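Local coordinates for BH2331 protein (Bacillus halodurans, PDB 1VL5) that probably acts as an S-adenosylmethionine-dependent methyltransferase whose substrate is unknown, at residues 38-44 and 103-109; 141-147 and 167-171; 48-53 and 78-84; 195-199 and 210-214; 123-127 and 176-182. One frame throughout, in Å; residues are numbered along the deposited sequence.

Interaction 1: residues 38-44 and 103-109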
# COMPACT_ATOMS: atom_id res chain seq x y z
N ASN A 38 14.18 -3.74 -19.15
CA ASN A 38 15.55 -3.76 -18.65
C ASN A 38 15.65 -3.51 -17.14
O ASN A 38 16.73 -3.36 -16.61
CB ASN A 38 16.36 -2.66 -19.34
CG ASN A 38 15.86 -1.28 -19.00
OD1 ASN A 38 14.67 -1.07 -18.78
ND2 ASN A 38 16.76 -0.32 -18.97
N GLU A 39 14.54 -3.39 -16.46
CA GLU A 39 14.57 -2.77 -15.13
C GLU A 39 15.06 -3.71 -14.03
O GLU A 39 14.80 -4.92 -14.02
CB GLU A 39 13.19 -2.24 -14.77
CG GLU A 39 12.76 -1.03 -15.58
CD GLU A 39 11.90 -1.40 -16.79
OE1 GLU A 39 11.83 -2.58 -17.14
OE2 GLU A 39 11.28 -0.50 -17.37
N GLU A 40 15.76 -3.13 -13.09
CA GLU A 40 15.92 -3.72 -11.80
C GLU A 40 14.96 -3.03 -10.82
O GLU A 40 15.00 -1.82 -10.64
CB GLU A 40 17.34 -3.58 -11.33
CG GLU A 40 17.60 -4.42 -10.08
CD GLU A 40 19.05 -4.77 -9.95
OE1 GLU A 40 19.67 -5.05 -11.02
OE2 GLU A 40 19.53 -4.74 -8.80
N VAL A 41 14.09 -3.84 -10.21
CA VAL A 41 12.96 -3.42 -9.42
C VAL A 41 13.17 -3.82 -7.97
O VAL A 41 13.54 -4.95 -7.71
CB VAL A 41 11.70 -4.07 -9.94
CG1 VAL A 41 10.44 -3.62 -9.10
CG2 VAL A 41 11.50 -3.78 -11.40
N LEU A 42 12.92 -2.89 -7.03
CA LEU A 42 12.84 -3.21 -5.64
C LEU A 42 11.38 -3.14 -5.17
O LEU A 42 10.73 -2.08 -5.22
CB LEU A 42 13.68 -2.19 -4.85
CG LEU A 42 13.60 -2.19 -3.34
CD1 LEU A 42 14.25 -3.44 -2.89
CD2 LEU A 42 14.24 -0.95 -2.68
N ASP A 43 10.87 -4.29 -4.71
CA ASP A 43 9.50 -4.40 -4.17
C ASP A 43 9.55 -4.31 -2.66
O ASP A 43 9.96 -5.25 -1.99
CB ASP A 43 8.86 -5.71 -4.66
CG ASP A 43 7.37 -5.84 -4.25
OD1 ASP A 43 6.66 -4.79 -4.02
OD2 ASP A 43 6.91 -7.00 -4.14
N VAL A 44 9.27 -3.10 -2.15
CA VAL A 44 9.36 -2.78 -0.74
C VAL A 44 8.15 -3.33 0.03
O VAL A 44 6.99 -3.09 -0.37
CB VAL A 44 9.54 -1.24 -0.51
CG1 VAL A 44 9.60 -0.89 0.96
CG2 VAL A 44 10.78 -0.74 -1.20
N ARG A 103 20.70 2.39 -7.38
CA ARG A 103 20.72 0.99 -7.84
C ARG A 103 19.51 0.57 -8.71
O ARG A 103 19.66 -0.16 -9.70
CB ARG A 103 20.79 0.10 -6.64
CG ARG A 103 20.58 -1.29 -7.00
CD ARG A 103 21.16 -2.21 -6.05
NE ARG A 103 20.79 -3.55 -6.48
CZ ARG A 103 20.90 -4.61 -5.71
NH1 ARG A 103 21.46 -4.48 -4.52
NH2 ARG A 103 20.51 -5.80 -6.14
N PHE A 104 18.31 1.05 -8.37
CA PHE A 104 17.08 0.56 -9.00
C PHE A 104 16.50 1.46 -10.06
O PHE A 104 16.51 2.67 -9.92
CB PHE A 104 16.04 0.27 -7.87
CG PHE A 104 16.51 -0.78 -6.90
CD1 PHE A 104 16.53 -2.12 -7.28
CD2 PHE A 104 17.09 -0.44 -5.68
CE1 PHE A 104 17.00 -3.09 -6.42
CE2 PHE A 104 17.59 -1.42 -4.81
CZ PHE A 104 17.53 -2.77 -5.21
N HIS A 105 15.92 0.87 -11.12
CA HIS A 105 15.08 1.66 -12.03
C HIS A 105 13.70 1.95 -11.46
O HIS A 105 13.12 3.01 -11.73
CB HIS A 105 14.95 0.97 -13.36
CG HIS A 105 16.27 0.64 -13.99
ND1 HIS A 105 16.97 -0.51 -13.70
CD2 HIS A 105 17.02 1.32 -14.90
CE1 HIS A 105 18.07 -0.54 -14.43
NE2 HIS A 105 18.13 0.55 -15.16
N ILE A 106 13.18 1.01 -10.66
CA ILE A 106 11.84 1.09 -10.10
C ILE A 106 11.84 0.70 -8.64
O ILE A 106 12.47 -0.24 -8.27
CB ILE A 106 10.82 0.19 -10.90
CG1 ILE A 106 10.76 0.61 -12.36
CG2 ILE A 106 9.43 0.28 -10.25
CD1 ILE A 106 9.91 -0.30 -13.24
N VAL A 107 11.13 1.46 -7.81
CA VAL A 107 10.80 1.01 -6.48
C VAL A 107 9.29 0.90 -6.46
O VAL A 107 8.60 1.85 -6.82
CB VAL A 107 11.28 1.97 -5.37
CG1 VAL A 107 10.84 1.49 -4.00
CG2 VAL A 107 12.77 2.09 -5.37
N THR A 108 8.79 -0.26 -6.05
CA THR A 108 7.37 -0.45 -5.83
C THR A 108 7.04 -0.67 -4.36
O THR A 108 7.84 -1.24 -3.59
CB THR A 108 6.79 -1.66 -6.63
OG1 THR A 108 7.60 -2.85 -6.50
CG2 THR A 108 6.65 -1.33 -8.03
N CYS A 109 5.85 -0.24 -3.97
CA CYS A 109 5.37 -0.44 -2.61
C CYS A 109 3.84 -0.38 -2.61
O CYS A 109 3.27 0.66 -2.88
CB CYS A 109 5.91 0.64 -1.69
SG CYS A 109 5.57 0.29 0.03

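Interaction 2: residues 141-147 and 167-171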
# COMPACT_ATOMS: atom_id res chain seq x y z
N ASN A 141 -4.07 2.73 0.66
CA ASN A 141 -5.32 3.38 1.07
C ASN A 141 -5.01 4.75 1.54
O ASN A 141 -3.93 5.00 2.07
CB ASN A 141 -5.96 2.63 2.21
CG ASN A 141 -6.05 1.17 1.92
OD1 ASN A 141 -6.66 0.74 0.93
ND2 ASN A 141 -5.38 0.37 2.77
N SER A 142 -5.99 5.63 1.33
CA SER A 142 -5.83 7.06 1.56
C SER A 142 -6.95 7.58 2.42
O SER A 142 -8.01 7.05 2.41
CB SER A 142 -5.70 7.83 0.23
OG SER A 142 -6.71 7.47 -0.68
N ALA A 143 -6.66 8.63 3.18
CA ALA A 143 -7.62 9.30 4.04
C ALA A 143 -8.15 10.57 3.37
O ALA A 143 -7.43 11.19 2.60
CB ALA A 143 -6.93 9.67 5.38
N PRO A 144 -9.42 10.91 3.64
CA PRO A 144 -9.99 12.19 3.19
C PRO A 144 -9.18 13.39 3.65
O PRO A 144 -8.49 13.39 4.69
CB PRO A 144 -11.36 12.21 3.87
CG PRO A 144 -11.71 10.83 4.03
CD PRO A 144 -10.43 10.09 4.31
N GLU A 145 -9.31 14.45 2.88
CA GLU A 145 -8.73 15.69 3.28
C GLU A 145 -9.45 16.23 4.51
O GLU A 145 -8.83 16.86 5.37
CB GLU A 145 -8.78 16.69 2.14
CG GLU A 145 -7.96 16.35 0.96
CD GLU A 145 -6.48 16.22 1.25
OE1 GLU A 145 -5.91 17.03 2.04
OE2 GLU A 145 -5.89 15.28 0.66
N ASN A 146 -10.74 15.97 4.59
CA ASN A 146 -11.55 16.40 5.75
C ASN A 146 -11.02 15.70 7.02
O ASN A 146 -10.87 14.49 7.01
CB ASN A 146 -13.01 16.04 5.50
CG ASN A 146 -13.92 16.38 6.69
OD1 ASN A 146 -13.87 15.76 7.77
ND2 ASN A 146 -14.70 17.39 6.51
N ASP A 147 -10.66 16.46 8.07
CA ASP A 147 -9.96 15.88 9.22
C ASP A 147 -10.79 14.93 10.04
O ASP A 147 -10.24 13.92 10.55
CB ASP A 147 -9.36 16.96 10.15
CG ASP A 147 -8.25 17.74 9.51
OD1 ASP A 147 -7.26 17.13 9.00
OD2 ASP A 147 -8.41 18.96 9.42
N ALA A 167 -3.20 5.67 7.30
CA ALA A 167 -3.52 5.97 5.91
C ALA A 167 -3.52 7.48 5.78
O ALA A 167 -4.32 8.16 6.40
CB ALA A 167 -4.90 5.39 5.56
N TRP A 168 -2.56 8.00 5.01
CA TRP A 168 -2.29 9.40 4.93
C TRP A 168 -3.21 10.04 3.89
O TRP A 168 -3.75 9.33 3.00
CB TRP A 168 -0.82 9.63 4.61
CG TRP A 168 0.08 9.08 5.63
CD1 TRP A 168 0.47 7.77 5.77
CD2 TRP A 168 0.72 9.79 6.71
NE1 TRP A 168 1.30 7.63 6.86
CE2 TRP A 168 1.46 8.85 7.46
CE3 TRP A 168 0.77 11.13 7.09
CZ2 TRP A 168 2.21 9.21 8.57
CZ3 TRP A 168 1.49 11.47 8.22
CH2 TRP A 168 2.23 10.53 8.92
N LYS A 169 -3.42 11.35 4.04
CA LYS A 169 -4.15 12.14 3.04
C LYS A 169 -3.35 12.14 1.75
O LYS A 169 -2.11 12.04 1.78
CB LYS A 169 -4.39 13.59 3.46
CG LYS A 169 -5.07 13.82 4.83
CD LYS A 169 -5.11 15.33 5.11
CE LYS A 169 -5.77 15.83 6.43
NZ LYS A 169 -6.99 15.14 6.80
N LYS A 170 -4.05 12.23 0.64
CA LYS A 170 -3.43 12.49 -0.62
C LYS A 170 -2.50 13.71 -0.57
O LYS A 170 -1.41 13.66 -1.08
CB LYS A 170 -4.50 12.63 -1.71
CG LYS A 170 -5.22 11.32 -2.02
CD LYS A 170 -6.20 11.42 -3.21
CE LYS A 170 -7.35 12.37 -3.02
NZ LYS A 170 -8.36 11.79 -2.04
N SER A 171 -2.90 14.78 0.13
CA SER A 171 -2.05 15.96 0.31
C SER A 171 -0.81 15.66 1.13
O SER A 171 0.23 16.27 0.90
CB SER A 171 -2.83 17.09 0.99
OG SER A 171 -3.41 16.61 2.20
O HOH W 1 -1.62 5.97 2.94
O HOH W 2 -6.89 12.77 0.53

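Interaction 3: residues 48-53 and 78-84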
# COMPACT_ATOMS: atom_id res chain seq x y z
N GLY A 48 3.10 -10.90 0.77
CA GLY A 48 2.79 -12.19 0.12
C GLY A 48 3.46 -12.36 -1.24
O GLY A 48 3.41 -13.45 -1.82
N GLY A 49 4.11 -11.28 -1.70
CA GLY A 49 4.96 -11.31 -2.91
C GLY A 49 4.24 -11.03 -4.22
O GLY A 49 4.78 -11.30 -5.30
N HIS A 50 3.06 -10.44 -4.15
CA HIS A 50 2.25 -10.33 -5.38
C HIS A 50 2.78 -9.34 -6.37
O HIS A 50 2.55 -9.50 -7.56
CB HIS A 50 0.80 -9.97 -5.06
CG HIS A 50 0.05 -11.05 -4.35
ND1 HIS A 50 0.54 -12.33 -4.23
CD2 HIS A 50 -1.15 -11.04 -3.75
CE1 HIS A 50 -0.33 -13.06 -3.56
NE2 HIS A 50 -1.37 -12.31 -3.26
N VAL A 51 3.35 -8.23 -5.90
CA VAL A 51 3.89 -7.25 -6.83
C VAL A 51 5.15 -7.81 -7.55
O VAL A 51 5.26 -7.74 -8.78
CB VAL A 51 4.11 -5.87 -6.17
CG1 VAL A 51 4.70 -4.85 -7.14
CG2 VAL A 51 2.79 -5.32 -5.65
N ALA A 52 6.11 -8.32 -6.80
CA ALA A 52 7.28 -8.92 -7.38
C ALA A 52 6.88 -9.98 -8.36
O ALA A 52 7.49 -10.12 -9.43
CB ALA A 52 8.20 -9.55 -6.28
N ASN A 53 5.88 -10.79 -7.98
CA ASN A 53 5.37 -11.86 -8.83
C ASN A 53 4.90 -11.33 -10.19
O ASN A 53 5.23 -11.89 -11.23
CB ASN A 53 4.16 -12.50 -8.17
CG ASN A 53 3.67 -13.71 -8.92
OD1 ASN A 53 4.32 -14.75 -8.91
ND2 ASN A 53 2.48 -13.59 -9.53
N PHE A 78 5.20 -18.45 -3.00
CA PHE A 78 4.27 -18.02 -3.99
C PHE A 78 4.94 -17.71 -5.35
O PHE A 78 4.52 -18.22 -6.43
CB PHE A 78 3.55 -16.79 -3.49
CG PHE A 78 2.62 -16.18 -4.51
CD1 PHE A 78 1.46 -16.82 -4.87
CD2 PHE A 78 2.88 -14.94 -5.06
CE1 PHE A 78 0.59 -16.25 -5.78
CE2 PHE A 78 2.04 -14.39 -5.96
CZ PHE A 78 0.88 -15.02 -6.31
N ILE A 79 6.02 -16.92 -5.29
CA ILE A 79 6.70 -16.46 -6.50
C ILE A 79 7.35 -17.63 -7.25
O ILE A 79 7.20 -17.78 -8.51
CB ILE A 79 7.69 -15.31 -6.14
CG1 ILE A 79 6.91 -14.09 -5.68
CG2 ILE A 79 8.68 -14.99 -7.33
CD1 ILE A 79 7.74 -13.07 -4.91
N GLU A 80 8.02 -18.53 -6.51
CA GLU A 80 8.69 -19.64 -7.18
C GLU A 80 7.67 -20.67 -7.68
O GLU A 80 7.93 -21.41 -8.65
CB GLU A 80 9.78 -20.29 -6.31
CG GLU A 80 9.28 -21.29 -5.32
CD GLU A 80 10.39 -21.86 -4.38
OE1 GLU A 80 11.60 -21.63 -4.61
OE2 GLU A 80 10.01 -22.55 -3.40
N GLY A 81 6.52 -20.72 -7.00
CA GLY A 81 5.39 -21.44 -7.46
C GLY A 81 4.91 -21.06 -8.86
O GLY A 81 4.41 -21.93 -9.60
N ASN A 82 5.05 -19.79 -9.23
CA ASN A 82 4.72 -19.33 -10.59
C ASN A 82 5.86 -19.36 -11.55
O ASN A 82 5.72 -18.92 -12.70
CB ASN A 82 4.11 -17.94 -10.55
CG ASN A 82 2.76 -17.93 -9.86
OD1 ASN A 82 1.96 -18.85 -10.05
ND2 ASN A 82 2.53 -16.94 -9.02
N GLY A 83 6.97 -19.95 -11.12
CA GLY A 83 8.09 -20.17 -12.02
C GLY A 83 8.98 -18.98 -12.23
O GLY A 83 9.70 -18.93 -13.20
N HIS A 84 8.96 -17.98 -11.34
CA HIS A 84 9.86 -16.83 -11.51
C HIS A 84 11.21 -17.08 -10.79
O HIS A 84 11.22 -17.29 -9.59
CB HIS A 84 9.22 -15.55 -11.01
CG HIS A 84 7.82 -15.36 -11.49
ND1 HIS A 84 7.50 -15.31 -12.83
CD2 HIS A 84 6.65 -15.32 -10.83
CE1 HIS A 84 6.20 -15.13 -12.95
NE2 HIS A 84 5.66 -15.13 -11.75

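Interaction 4: residues 195-199 and 210-214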
# COMPACT_ATOMS: atom_id res chain seq x y z
N ILE A 195 -16.89 -5.39 2.41
CA ILE A 195 -17.90 -6.16 3.09
C ILE A 195 -17.41 -6.34 4.55
O ILE A 195 -16.44 -7.01 4.79
CB ILE A 195 -18.12 -7.51 2.39
CG1 ILE A 195 -18.45 -7.30 0.92
CG2 ILE A 195 -19.20 -8.27 3.05
CD1 ILE A 195 -19.64 -6.42 0.67
N PHE A 196 -18.08 -5.70 5.50
CA PHE A 196 -17.57 -5.57 6.86
C PHE A 196 -17.18 -6.84 7.51
O PHE A 196 -16.14 -6.91 8.15
CB PHE A 196 -18.61 -4.87 7.73
CG PHE A 196 -18.17 -4.63 9.16
CD1 PHE A 196 -17.41 -3.53 9.50
CD2 PHE A 196 -18.61 -5.45 10.16
CE1 PHE A 196 -17.04 -3.29 10.81
CE2 PHE A 196 -18.23 -5.23 11.51
CZ PHE A 196 -17.46 -4.13 11.81
N GLU A 197 -17.98 -7.88 7.34
CA GLU A 197 -17.72 -9.17 7.99
C GLU A 197 -16.49 -9.84 7.41
O GLU A 197 -15.68 -10.39 8.15
CB GLU A 197 -18.94 -10.11 7.87
CG GLU A 197 -19.04 -11.13 9.00
CD GLU A 197 -19.30 -10.49 10.38
OE1 GLU A 197 -19.83 -9.34 10.47
OE2 GLU A 197 -18.99 -11.19 11.37
N ASP A 198 -16.37 -9.79 6.10
CA ASP A 198 -15.25 -10.42 5.39
C ASP A 198 -13.94 -9.69 5.69
O ASP A 198 -12.92 -10.31 5.90
CB ASP A 198 -15.49 -10.38 3.86
CG ASP A 198 -16.74 -11.16 3.41
OD1 ASP A 198 -17.25 -12.02 4.16
OD2 ASP A 198 -17.21 -10.91 2.28
N TRP A 199 -14.00 -8.37 5.63
CA TRP A 199 -12.90 -7.47 5.92
C TRP A 199 -12.38 -7.71 7.32
O TRP A 199 -11.20 -7.79 7.53
CB TRP A 199 -13.40 -6.03 5.75
CG TRP A 199 -12.46 -4.93 6.07
CD1 TRP A 199 -11.35 -4.55 5.36
CD2 TRP A 199 -12.58 -4.00 7.14
NE1 TRP A 199 -10.77 -3.46 5.94
CE2 TRP A 199 -11.49 -3.10 7.04
CE3 TRP A 199 -13.49 -3.85 8.19
CZ2 TRP A 199 -11.31 -2.06 7.92
CZ3 TRP A 199 -13.30 -2.83 9.09
CH2 TRP A 199 -12.20 -1.94 8.95
N LYS A 210 -15.94 -7.34 16.60
CA LYS A 210 -16.68 -6.97 15.40
C LYS A 210 -17.98 -6.28 15.80
O LYS A 210 -18.40 -5.33 15.15
CB LYS A 210 -16.95 -8.18 14.47
CG LYS A 210 -15.67 -8.83 13.89
CD LYS A 210 -15.97 -10.01 12.86
CE LYS A 210 -16.65 -11.14 13.50
NZ LYS A 210 -16.77 -12.31 12.57
N GLN A 211 -18.60 -6.74 16.88
CA GLN A 211 -19.84 -6.12 17.34
C GLN A 211 -19.55 -4.70 17.84
O GLN A 211 -20.33 -3.75 17.64
CB GLN A 211 -20.43 -6.93 18.50
CG GLN A 211 -21.78 -6.41 18.97
CD GLN A 211 -22.81 -6.60 17.88
OE1 GLN A 211 -23.09 -7.73 17.47
NE2 GLN A 211 -23.38 -5.51 17.39
N GLU A 212 -18.43 -4.56 18.54
CA GLU A 212 -18.08 -3.29 19.14
C GLU A 212 -17.81 -2.28 18.02
O GLU A 212 -18.29 -1.16 18.04
CB GLU A 212 -16.82 -3.45 20.00
CG GLU A 212 -16.39 -2.15 20.62
CD GLU A 212 -15.03 -2.24 21.27
OE1 GLU A 212 -14.07 -2.58 20.55
OE2 GLU A 212 -14.92 -2.00 22.49
N LEU A 213 -17.07 -2.71 17.02
CA LEU A 213 -16.69 -1.81 15.94
C LEU A 213 -17.92 -1.41 15.10
O LEU A 213 -18.10 -0.25 14.74
CB LEU A 213 -15.62 -2.47 15.07
CG LEU A 213 -15.14 -1.70 13.83
CD1 LEU A 213 -14.73 -0.27 14.17
CD2 LEU A 213 -13.96 -2.44 13.23
N SER A 214 -18.79 -2.37 14.80
CA SER A 214 -20.04 -2.08 14.09
C SER A 214 -20.91 -1.06 14.90
O SER A 214 -21.40 -0.08 14.38
CB SER A 214 -20.77 -3.38 13.83
OG SER A 214 -22.07 -3.17 13.33

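Interaction 5: residues 123-127 and 176-182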
# COMPACT_ATOMS: atom_id res chain seq x y z
N VAL A 123 10.26 7.17 2.00
CA VAL A 123 10.25 7.94 0.78
C VAL A 123 11.64 8.44 0.42
O VAL A 123 12.01 8.37 -0.71
CB VAL A 123 9.28 9.11 0.86
CG1 VAL A 123 9.32 9.84 -0.45
CG2 VAL A 123 7.84 8.62 1.13
N SER A 124 12.40 8.94 1.38
CA SER A 124 13.75 9.43 1.09
C SER A 124 14.68 8.31 0.75
O SER A 124 15.51 8.45 -0.16
CB SER A 124 14.32 10.28 2.24
OG SER A 124 14.37 9.54 3.41
N GLU A 125 14.52 7.17 1.40
CA GLU A 125 15.29 5.99 1.05
C GLU A 125 14.95 5.50 -0.34
O GLU A 125 15.83 5.10 -1.07
CB GLU A 125 15.13 4.87 2.06
CG GLU A 125 15.86 5.06 3.36
CD GLU A 125 17.36 5.06 3.15
OE1 GLU A 125 17.90 3.94 3.06
OE2 GLU A 125 17.95 6.18 3.00
N ALA A 126 13.67 5.52 -0.70
CA ALA A 126 13.27 5.17 -2.07
C ALA A 126 13.94 6.11 -3.09
O ALA A 126 14.56 5.63 -4.03
CB ALA A 126 11.75 5.13 -2.23
N TYR A 127 13.94 7.41 -2.82
CA TYR A 127 14.63 8.41 -3.65
C TYR A 127 16.12 8.09 -3.80
O TYR A 127 16.69 8.15 -4.91
CB TYR A 127 14.46 9.84 -3.05
CG TYR A 127 14.90 10.92 -4.01
CD1 TYR A 127 16.24 11.33 -4.08
CD2 TYR A 127 14.02 11.44 -4.93
CE1 TYR A 127 16.65 12.28 -4.95
CE2 TYR A 127 14.44 12.37 -5.82
CZ TYR A 127 15.75 12.81 -5.81
OH TYR A 127 16.14 13.74 -6.74
N MSE A 176 5.14 14.76 1.21
CA MSE A 176 6.26 13.83 1.37
C MSE A 176 7.05 13.60 0.11
O MSE A 176 8.28 13.53 0.15
CB MSE A 176 5.78 12.48 1.96
CG MSE A 176 5.46 12.60 3.45
SE MSE A 176 5.06 10.86 4.30
CE MSE A 176 3.13 10.84 3.90
N LEU A 177 6.39 13.47 -1.04
CA LEU A 177 7.09 13.23 -2.29
C LEU A 177 7.90 14.43 -2.67
O LEU A 177 9.08 14.33 -2.98
CB LEU A 177 6.12 12.88 -3.41
CG LEU A 177 5.43 11.51 -3.32
CD1 LEU A 177 4.31 11.50 -4.33
CD2 LEU A 177 6.40 10.33 -3.59
N GLU A 178 7.31 15.61 -2.63
CA GLU A 178 8.07 16.80 -3.01
C GLU A 178 9.25 17.00 -2.06
O GLU A 178 10.37 17.32 -2.50
CB GLU A 178 7.19 18.03 -3.03
CG GLU A 178 7.88 19.29 -3.60
CD GLU A 178 6.99 20.50 -3.55
OE1 GLU A 178 5.93 20.48 -4.22
OE2 GLU A 178 7.39 21.49 -2.88
N GLU A 179 9.01 16.86 -0.77
CA GLU A 179 10.06 17.09 0.23
C GLU A 179 11.26 16.22 -0.02
O GLU A 179 12.38 16.64 0.23
CB GLU A 179 9.57 16.91 1.65
CG GLU A 179 8.70 18.13 2.07
CD GLU A 179 7.93 17.96 3.38
OE1 GLU A 179 8.35 17.11 4.18
OE2 GLU A 179 6.88 18.64 3.58
N ALA A 180 11.05 15.02 -0.55
CA ALA A 180 12.13 14.09 -0.84
C ALA A 180 12.80 14.35 -2.20
O ALA A 180 13.87 13.79 -2.49
CB ALA A 180 11.60 12.68 -0.81
N GLY A 181 12.15 15.15 -3.06
CA GLY A 181 12.72 15.47 -4.36
C GLY A 181 12.07 14.78 -5.51
O GLY A 181 12.51 14.98 -6.62
N PHE A 182 11.01 13.99 -5.27
CA PHE A 182 10.34 13.30 -6.35
C PHE A 182 9.48 14.30 -7.10
O PHE A 182 8.96 15.25 -6.50
CB PHE A 182 9.40 12.21 -5.81
CG PHE A 182 10.07 10.92 -5.49
CD1 PHE A 182 10.46 10.08 -6.49
CD2 PHE A 182 10.25 10.53 -4.16
CE1 PHE A 182 11.05 8.89 -6.22
CE2 PHE A 182 10.84 9.34 -3.87
CZ PHE A 182 11.25 8.50 -4.90
O HOH W 3 14.58 16.37 -7.23

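Interaction 1: residues 38-44 and 103-109
Strands 40-44 and 104-110 lie side by side and parallel, and their first shell is a backbone ladder: Leu42 N donates to Ile106 O (3.0 Å), Leu42 O accepts from Thr108 N, and Val44 N reaches Thr108 O. At the entrance to the ladder the pattern changes. The chain turns at His105, whose ring atom ND1 receives the N-H of Glu40 in an almost straight bond of 2.9 Å, while Glu40 O takes His105 N and, more weakly, Ile106 N. Phe104 is sandwiched: Leu42 CB sits over the centre of one ring face, 3.6 Å from the centroid, and Arg103 CG over the other. Past that ring, the extended Arg103 chain brings its guanidinium side-on to Glu40, so that NE (2.9 Å) and NH2 (3.0 Å) both hold the single oxygen OE2, which lies in the guanidinium plane. Were Arg103 an alanine, Glu40 OE2 would probably lose both donors of its salt bridge, and Phe104 the CG that lies over one face. On the face bearing Val41, Asp43 and Thr108, Thr108 OG1 donates to Asp43 OD1 at 3.3 Å, from above the carboxylate plane. A second shell fixes that carboxylate, since OD2 is bound by Thr46 OG1 and Ala52 N. Three donors thus converge on a buried acid near the C-terminal end of its strand, which is likely to favour its ionised form.

Interaction 2: residues 141-147 and 167-171
Lys169 and Glu145 reach past each other in opposite directions, each side chain ending on the other's segment. The lysine runs extended from CB to CE and bends only at its last torsion (chi4 -41°), which turns NZ in among Pro144 O, Glu145 O (2.9 Å) and Asp147 OD1 (3.0 Å). It meets Pro144 O in the carbonyl plane, but Glu145 O and the Asp147 carboxylate from above their planes; Asp150 supplies a second salt bridge. Glu145, folded at chi2, presents its carboxylate to the first turn of helix 170-180. There both oxygens use their syn lone pairs, OE1 for Ser171 OG (a doubtfully short bond) and OE2 for Ser171 N (3.1 Å). A water ties OE2 to Ala143 O, Lys170 N and Lys170 NZ, the last also salt-bridged to Glu243. Nearer the sheet, Ala143 N donates to Trp168 O, and another water links Asn141 O to Trp168 N. Such carboxylates commonly hold helix N termini; here one ties helix 170-180 to the loop after strand 134-142.

Interaction 3: residues 48-53 and 78-84
In this Rossmann-like fold, the glycine-rich turn after the first strand leads into helix 50-55, and Phe78 and Ile79 of helix 69-81 pack on Gly49, Ala52 and Asn53. The tight part is on the buried side, where Ile79 CD1 presses on Gly49 O (3.5 Å) and on Ala52 CB (3.8 Å). Gly49 is closely fitted: its positive phi suits a glycine, and a beta carbon there would collide with Ile79 CD1. Val87 and Tyr89 of the neighbouring strand line the same buried side. Gly49 and Ala52 fit a GxGxxA-type pattern, consistent with a cofactor-binding turn. Toward solvent the packing is aromatic and more irregular. The Phe78 ring, carried toward helix 50-55 with CG anti to the backbone N (chi1 175°), has His50 CE1 over the rim of one face and Asn82 ND2 over the rim of the other. The His50 and Phe78 rings meet obliquely, planes 57° apart. Asn53 lies across Phe78, its amide plane 45° from the ring. At the exposed helix end its OD1 meets the edge of the His84 ring in plane, CD2 at 3.1 Å, and accepts a nearly straight 2.8 Å bond from Asn82 ND2.

Interaction 4: residues 195-199 and 210-214
Apolar contact centres on Phe196, whose ring meets helix 207-218 edge first. A chi1 of -178° sets that edge against Lys210 and Leu213. Its CE1 corner touches Leu213 CG at 3.9 Å, and both this carbon and Lys210 O lie near the plane of the ring. CE2 approaches Lys210 O at 3.6 Å, an oxygen already engaged by Ser214 N inside the helix, while Ser214 CB packs against CE2 and CZ. Trp199, one turn further along helix 196-202, adds a looser touch from CZ3 to Leu213 CD2 at 4.2 Å.

These two helices follow one another after strand 183-195 and form part of a helical insertion between it and the antiparallel strand 236-250, an elaboration beside the parallel core expected of a Rossmann-like methyltransferase. Trp199 also meets Phe240 edge-to-face and Arg160 in a cation-pi contact, so helix 147-160 is joined to the same cluster.

The charged contact lies on the other flank. Lys210, bent at chi3, crosses Glu197 at about a right angle, and its NZ donates to OE2 at 2.8 Å from the anti side, 34° out of the carboxylate plane. Asp201 gives NZ a second acidic partner, and Arg236 binds the remaining oxygen OE1.

Interaction 5: residues 123-127 and 176-182
Met176, a selenomethionine, opens the contact modestly: its backbone oxygen lies beside Val123 CG1, while the selenium end leads away toward Trp168. One residue on, Leu177 turns its CD2 branch back to the same valine methyl at 4.3 Å. Ala180 brings the helices together, its CB resting on Val123 CG1 (3.7 Å), and its small side chain suits the spot where the backbones run nearest, opposite Ser124. Ala180 O stands over the rim of one face of the Tyr127 ring, 3.3 Å above the plane.

Gly181 ends helix 170-180 in a Schellman motif; with phi at 106° and the tyrosine ring so near, a side chain there would be jammed. This end packs against helix 119-129, both segments' helices lying on one side of the central sheet and crossing at -47°, with Leu136 and Ala249 of the strands touching Phe182. Gly181 O is joined to Tyr127 OH through a water.

Phe182 follows. Its ring takes the edge of Tyr127 on one face in a T-shaped pair, planes 84° apart, with CD2 of Tyr127 above its centre, and its own edge points at Val123 O, CE2 lying 3.5 Å from that oxygen. A serine in place of Tyr127 would probably leave this face of Phe182 without its aromatic partner and the water on Gly181 O without its second contact. Val123 CG1 closes against CE2 at 3.8 Å.

In the fold
From the N terminus, strand 40-44 pairs with strand 104-110 in interaction 1, closing a loop of 58 residues. Interaction 3 is nested within it, joining helices 50-55 and 69-81, and the two contacts touch directly. Farther along, helix 119-129 meets the end of helix 170-180 in interaction 5, which touches interaction 1 where Val107 packs on Ala126. Interaction 2 is nested inside that second loop, shares helix 170-180 and touches interaction 5. Interaction 4 closes last, about 17 Å from interaction 1 by nearest atoms and across the chain's centre. None cross; together they link the parallel core, its flanking helices and the helical insertion.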